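Local coordinates for condensin complex subunit 3 (Schizosaccharomyces pombe, PDB 5OQR), which serves as a regulatory subunit of condensin, the complex required to convert interphase chromatin into condensed, mitotic-like chromosomes, at residues 345-348 against 349-352; 354-357 against 358-362. All coordinates share one frame; numbering follows the deposited sequence.

Contact 1: residues 345-348 against 349-352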
ATOM      1  N   ARG A 345     -31.272  -5.092 -26.510  1.00 29.21           N
ATOM      2  CA  ARG A 345     -32.348  -5.106 -25.526  1.00 29.80           C
ATOM      3  C   ARG A 345     -32.072  -4.111 -24.411  1.00 32.30           C
ATOM      4  O   ARG A 345     -32.990  -3.450 -23.913  1.00 36.06           O
ATOM      5  CB  ARG A 345     -32.521  -6.505 -24.935  1.00 35.94           C
ATOM      6  CG  ARG A 345     -32.972  -7.562 -25.911  1.00 37.04           C
ATOM      7  CD  ARG A 345     -33.266  -8.870 -25.197  1.00 43.90           C
ATOM      8  NE  ARG A 345     -34.558  -8.857 -24.511  1.00 50.55           N
ATOM      9  CZ  ARG A 345     -34.730  -8.755 -23.196  1.00 50.45           C
ATOM     10  NH1 ARG A 345     -33.694  -8.662 -22.373  1.00 58.67           N
ATOM     11  NH2 ARG A 345     -35.959  -8.758 -22.695  1.00 50.91           N
ATOM     12  N   GLN A 346     -30.808  -3.995 -24.000  1.00 38.37           N
ATOM     13  CA  GLN A 346     -30.468  -3.140 -22.871  1.00 31.91           C
ATOM     14  C   GLN A 346     -30.576  -1.665 -23.229  1.00 32.36           C
ATOM     15  O   GLN A 346     -30.873  -0.841 -22.358  1.00 34.28           O
ATOM     16  CB  GLN A 346     -29.059  -3.477 -22.380  1.00 32.24           C
ATOM     17  CG  GLN A 346     -28.845  -3.250 -20.894  1.00 32.93           C
ATOM     18  CD  GLN A 346     -29.738  -4.118 -20.028  1.00 32.05           C
ATOM     19  OE1 GLN A 346     -30.335  -3.643 -19.065  1.00 34.96           O
ATOM     20  NE2 GLN A 346     -29.830  -5.396 -20.365  1.00 30.88           N
ATOM     21  N   TYR A 347     -30.338  -1.308 -24.494  1.00 30.87           N
ATOM     22  CA  TYR A 347     -30.562   0.067 -24.930  1.00 26.44           C
ATOM     23  C   TYR A 347     -31.971   0.531 -24.594  1.00 30.71           C
ATOM     24  O   TYR A 347     -32.180   1.687 -24.211  1.00 35.44           O
ATOM     25  CB  TYR A 347     -30.331   0.193 -26.435  1.00 30.27           C
ATOM     26  CG  TYR A 347     -28.902   0.052 -26.891  1.00 26.62           C
ATOM     27  CD1 TYR A 347     -27.849   0.527 -26.123  1.00 36.52           C
ATOM     28  CD2 TYR A 347     -28.609  -0.547 -28.104  1.00 27.71           C
ATOM     29  CE1 TYR A 347     -26.546   0.398 -26.551  1.00 35.11           C
ATOM     30  CE2 TYR A 347     -27.320  -0.682 -28.538  1.00 34.53           C
ATOM     31  CZ  TYR A 347     -26.291  -0.207 -27.760  1.00 38.22           C
ATOM     32  OH  TYR A 347     -25.003  -0.344 -28.204  1.00 32.75           O
ATOM     33  N   VAL A 348     -32.956  -0.354 -24.752  1.00 30.86           N
ATOM     34  CA  VAL A 348     -34.339   0.010 -24.464  1.00 37.29           C
ATOM     35  C   VAL A 348     -34.468   0.510 -23.031  1.00 36.85           C
ATOM     36  O   VAL A 348     -35.168   1.494 -22.761  1.00 35.53           O
ATOM     37  CB  VAL A 348     -35.269  -1.190 -24.734  1.00 38.46           C
ATOM     38  CG1 VAL A 348     -36.710  -0.857 -24.367  1.00 40.62           C
ATOM     39  CG2 VAL A 348     -35.181  -1.612 -26.192  1.00 31.05           C
ATOM     40  N   SER A 349     -33.793  -0.154 -22.092  1.00 41.06           N
ATOM     41  CA  SER A 349     -33.863   0.229 -20.689  1.00 42.09           C
ATOM     42  C   SER A 349     -33.257   1.599 -20.416  1.00 39.59           C
ATOM     43  O   SER A 349     -33.466   2.140 -19.327  1.00 39.61           O
ATOM     44  CB  SER A 349     -33.165  -0.824 -19.827  1.00 40.14           C
ATOM     45  OG  SER A 349     -33.907  -2.028 -19.785  1.00 49.20           O
ATOM     46  N   LEU A 350     -32.509   2.168 -21.363  1.00 36.33           N
ATOM     47  CA  LEU A 350     -31.963   3.504 -21.169  1.00 32.29           C
ATOM     48  C   LEU A 350     -33.025   4.584 -21.299  1.00 37.93           C
ATOM     49  O   LEU A 350     -32.824   5.694 -20.796  1.00 44.31           O
ATOM     50  CB  LEU A 350     -30.839   3.763 -22.171  1.00 32.76           C
ATOM     51  CG  LEU A 350     -29.560   2.942 -21.984  1.00 29.88           C
ATOM     52  CD1 LEU A 350     -28.587   3.238 -23.108  1.00 29.00           C
ATOM     53  CD2 LEU A 350     -28.916   3.223 -20.638  1.00 26.85           C
ATOM     54  N   ARG A 351     -34.144   4.289 -21.961  1.00 50.96           N
ATOM     55  CA  ARG A 351     -35.197   5.287 -22.108  1.00 48.01           C
ATOM     56  C   ARG A 351     -35.888   5.550 -20.777  1.00 51.57           C
ATOM     57  O   ARG A 351     -36.276   6.686 -20.484  1.00 62.91           O
ATOM     58  CB  ARG A 351     -36.210   4.829 -23.157  1.00 46.37           C
ATOM     59  CG  ARG A 351     -35.598   4.498 -24.507  1.00 50.69           C
ATOM     60  CD  ARG A 351     -36.674   4.367 -25.564  1.00 49.99           C
ATOM     61  NE  ARG A 351     -36.154   3.879 -26.838  1.00 47.31           N
ATOM     62  CZ  ARG A 351     -35.592   4.644 -27.767  1.00 48.26           C
ATOM     63  NH1 ARG A 351     -35.452   5.949 -27.572  1.00 47.64           N
ATOM     64  NH2 ARG A 351     -35.159   4.102 -28.896  1.00 46.43           N
ATOM     65  N   ASP A 352     -36.046   4.516 -19.956  1.00 56.42           N
ATOM     66  CA  ASP A 352     -36.649   4.661 -18.638  1.00 63.16           C
ATOM     67  C   ASP A 352     -35.572   5.088 -17.649  1.00 65.80           C
ATOM     68  O   ASP A 352     -34.546   4.413 -17.508  1.00 61.51           O
ATOM     69  CB  ASP A 352     -37.306   3.357 -18.192  1.00 68.89           C
ATOM     70  CG  ASP A 352     -38.092   3.513 -16.906  1.00 71.64           C
ATOM     71  OD1 ASP A 352     -39.229   2.999 -16.833  1.00 70.11           O
ATOM     72  OD2 ASP A 352     -37.575   4.153 -15.965  1.00 80.20           O
TER

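Contact 2: residues 354-357 against 358-362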
ATOM      1  N   SER A 354     -35.632   5.264 -14.343  1.00 72.55           N
ATOM      2  CA  SER A 354     -35.505   4.473 -13.124  1.00 70.03           C
ATOM      3  C   SER A 354     -34.491   3.346 -13.282  1.00 57.19           C
ATOM      4  O   SER A 354     -33.879   2.923 -12.296  1.00 52.65           O
ATOM      5  CB  SER A 354     -36.867   3.906 -12.724  1.00 76.44           C
ATOM      6  OG  SER A 354     -37.479   3.240 -13.812  1.00 81.42           O
ATOM      7  N   SER A 355     -34.300   2.848 -14.505  1.00 53.54           N
ATOM      8  CA  SER A 355     -33.336   1.791 -14.783  1.00 53.74           C
ATOM      9  C   SER A 355     -32.173   2.285 -15.637  1.00 45.18           C
ATOM     10  O   SER A 355     -31.523   1.486 -16.316  1.00 45.03           O
ATOM     11  CB  SER A 355     -34.033   0.613 -15.465  1.00 58.17           C
ATOM     12  OG  SER A 355     -34.751   1.038 -16.609  1.00 58.95           O
ATOM     13  N   TYR A 356     -31.893   3.587 -15.607  1.00 45.84           N
ATOM     14  CA  TYR A 356     -30.859   4.157 -16.462  1.00 42.15           C
ATOM     15  C   TYR A 356     -29.460   3.833 -15.945  1.00 44.14           C
ATOM     16  O   TYR A 356     -28.617   3.327 -16.692  1.00 37.56           O
ATOM     17  CB  TYR A 356     -31.057   5.669 -16.570  1.00 43.23           C
ATOM     18  CG  TYR A 356     -30.016   6.369 -17.408  1.00 47.84           C
ATOM     19  CD1 TYR A 356     -30.126   6.411 -18.790  1.00 36.60           C
ATOM     20  CD2 TYR A 356     -28.927   6.994 -16.819  1.00 45.35           C
ATOM     21  CE1 TYR A 356     -29.178   7.051 -19.562  1.00 44.06           C
ATOM     22  CE2 TYR A 356     -27.975   7.637 -17.581  1.00 51.29           C
ATOM     23  CZ  TYR A 356     -28.104   7.663 -18.953  1.00 54.43           C
ATOM     24  OH  TYR A 356     -27.155   8.304 -19.718  1.00 56.41           O
ATOM     25  N   ASP A 357     -29.196   4.119 -14.669  1.00 51.75           N
ATOM     26  CA  ASP A 357     -27.854   3.922 -14.131  1.00 44.12           C
ATOM     27  C   ASP A 357     -27.439   2.458 -14.196  1.00 36.81           C
ATOM     28  O   ASP A 357     -26.280   2.148 -14.493  1.00 38.92           O
ATOM     29  CB  ASP A 357     -27.785   4.432 -12.692  1.00 57.52           C
ATOM     30  CG  ASP A 357     -27.846   5.946 -12.605  1.00 60.46           C
ATOM     31  OD1 ASP A 357     -27.498   6.616 -13.599  1.00 67.25           O
ATOM     32  OD2 ASP A 357     -28.237   6.466 -11.540  1.00 64.21           O
ATOM     33  N   GLU A 358     -28.367   1.541 -13.921  1.00 36.29           N
ATOM     34  CA  GLU A 358     -28.022   0.125 -13.954  1.00 41.05           C
ATOM     35  C   GLU A 358     -27.747  -0.343 -15.377  1.00 39.13           C
ATOM     36  O   GLU A 358     -26.826  -1.136 -15.607  1.00 37.77           O
ATOM     37  CB  GLU A 358     -29.141  -0.707 -13.333  1.00 46.04           C
ATOM     38  CG  GLU A 358     -28.658  -2.026 -12.751  1.00 51.84           C
ATOM     39  CD  GLU A 358     -29.760  -3.055 -12.614  1.00 60.70           C
ATOM     40  OE1 GLU A 358     -30.801  -2.918 -13.291  1.00 73.48           O
ATOM     41  OE2 GLU A 358     -29.583  -4.008 -11.825  1.00 58.38           O
ATOM     42  N   SER A 359     -28.531   0.134 -16.346  1.00 33.73           N
ATOM     43  CA  SER A 359     -28.351  -0.308 -17.725  1.00 34.35           C
ATOM     44  C   SER A 359     -27.021   0.167 -18.291  1.00 30.21           C
ATOM     45  O   SER A 359     -26.382  -0.549 -19.070  1.00 28.93           O
ATOM     46  CB  SER A 359     -29.510   0.186 -18.592  1.00 39.99           C
ATOM     47  OG  SER A 359     -30.673  -0.589 -18.371  1.00 43.68           O
ATOM     48  N   CYS A 360     -26.589   1.374 -17.924  1.00 35.09           N
ATOM     49  CA  CYS A 360     -25.262   1.830 -18.323  1.00 35.41           C
ATOM     50  C   CYS A 360     -24.187   0.871 -17.830  1.00 31.12           C
ATOM     51  O   CYS A 360     -23.258   0.533 -18.571  1.00 30.64           O
ATOM     52  CB  CYS A 360     -25.006   3.237 -17.786  1.00 34.16           C
ATOM     53  SG  CYS A 360     -25.970   4.522 -18.587  1.00 40.54           S
ATOM     54  N   PHE A 361     -24.306   0.414 -16.584  1.00 30.02           N
ATOM     55  CA  PHE A 361     -23.346  -0.540 -16.045  1.00 33.57           C
ATOM     56  C   PHE A 361     -23.437  -1.879 -16.764  1.00 31.69           C
ATOM     57  O   PHE A 361     -22.410  -2.496 -17.067  1.00 30.67           O
ATOM     58  CB  PHE A 361     -23.580  -0.713 -14.545  1.00 41.15           C
ATOM     59  CG  PHE A 361     -22.537  -1.541 -13.858  1.00 38.59           C
ATOM     60  CD1 PHE A 361     -21.275  -1.026 -13.616  1.00 42.22           C
ATOM     61  CD2 PHE A 361     -22.818  -2.831 -13.445  1.00 37.43           C
ATOM     62  CE1 PHE A 361     -20.313  -1.784 -12.984  1.00 38.01           C
ATOM     63  CE2 PHE A 361     -21.859  -3.592 -12.810  1.00 35.88           C
ATOM     64  CZ  PHE A 361     -20.606  -3.069 -12.579  1.00 33.75           C
ATOM     65  N   ILE A 362     -24.657  -2.342 -17.049  1.00 27.02           N
ATOM     66  CA  ILE A 362     -24.834  -3.615 -17.744  1.00 24.31           C
ATOM     67  C   ILE A 362     -24.231  -3.545 -19.141  1.00 27.19           C
ATOM     68  O   ILE A 362     -23.486  -4.437 -19.561  1.00 25.45           O
ATOM     69  CB  ILE A 362     -26.327  -3.990 -17.792  1.00 25.91           C
ATOM     70  CG1 ILE A 362     -26.855  -4.229 -16.378  1.00 28.51           C
ATOM     71  CG2 ILE A 362     -26.550  -5.232 -18.650  1.00 26.63           C
ATOM     72  CD1 ILE A 362     -28.362  -4.276 -16.283  1.00 35.26           C
TER

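Contact 1: residues 345-348 against 349-352
The ring of Tyr347 meets Leu350 at its edge: methyl CD1 of Leu350 lies near the ring plane, 4.1 Å from ring atom CD1 of Tyr347, and stacks on neither face. The pair sits near the C-terminal end of helix 336-348, where the chain enters the turn toward helix 356-372 in an alpha-solenoid of HEAT-repeat type. Both side chains place CG anti to the carbonyl carbon (chi1 -70° for Tyr347, -68° for Leu350), which sends them out side by side in the same direction, the shorter leucine flanking the near edge of the ring. The far end of the ring is fixed separately, by a hydrogen bond between the tyrosine hydroxyl and His405 NE2.

The backbone bonds across this stretch share one spacing. Leu350 N donates to Tyr347 O at 2.9 Å and Arg351 N to Val348 O at 3.1 Å, both reaching back three residues, the spacing of a 3-10 turn. In each of these two bonds the donor stands above the plane of the carbonyl group and not on a lone pair. Ser349 N makes a weak bond of the same spacing to Gln346 O, at 3.0 Å but with an N-H...O angle of only 122°.

Gln346 bends at its second torsion and brings OE1 to 4.0 Å from Ser349 OG, a distance of neighbours and not of a bond; the amide oxygen probably bonds instead to Ser359 OG of helix 356-372. On the more exposed flank, the chain of Arg351 runs extended from CG to NE, while its base stays close to the helix end: CB and CG of Arg351 each lie 3.5 Å from Val348 O.

Contact 2: residues 354-357 against 358-362
Tyr356 sets CG anti to its own nitrogen (chi1 179°), whereas Cys360, one helical turn later, turns SG anti to the carbonyl carbon (chi1 -71°); together these rotations lay the sulfur over one face of the phenol ring. SG of Cys360 is 4.0 Å from the centroid of the Tyr356 ring and 19° off its normal, a position above the ring but shifted toward the rim, with CZ and CE2 of Tyr356 its nearest ring atoms at 3.8 Å. Pro398 also touches this tyrosine. With an alanine here, the Cys360 sulfur would probably lose its aromatic face and a gap would open beside Pro398.

The backbone under the pair is regular helix: Cys360 N donates to Tyr356 O at 3.1 Å in a nearly straight bond. Ser359 N to Ser355 O, at 3.3 Å, precedes it, and a weak bond from Phe361 N to Asp357 O follows. Ser355 occupies the N-cap position, yet its hydroxyl makes no capping bond. Farther round the helix, Glu358 OE2 accepts from Ala308 N, and Phe361 packs on Ala308 and Leu312 of helix 308-324. The arrangement is the opening of an alpha-helix, its first turn bearing a sulfur-aromatic contact between residues four apart, within a HEAT-repeat solenoid.

Followed from the N terminus, the chain leaves helix 336-348 through contact 1, passes a short linker, and starts helix 356-372 in contact 2. The two lie in series, neither nested nor crossed; each closes local turns of the chain, and their centres are about 8 Å apart. Two probable hydrogen bonds link them: Ser349 O with Ser355 OG at 3.2 Å, and Gln346 OE1 with Ser359 OG, although the placement of that hydroxyl is less certain. Contact 1 extends outward to His405, in helix 399-412, and contact 2 to helix 308-324, so the two helices flanking the turn contact helices both earlier and later in the chain.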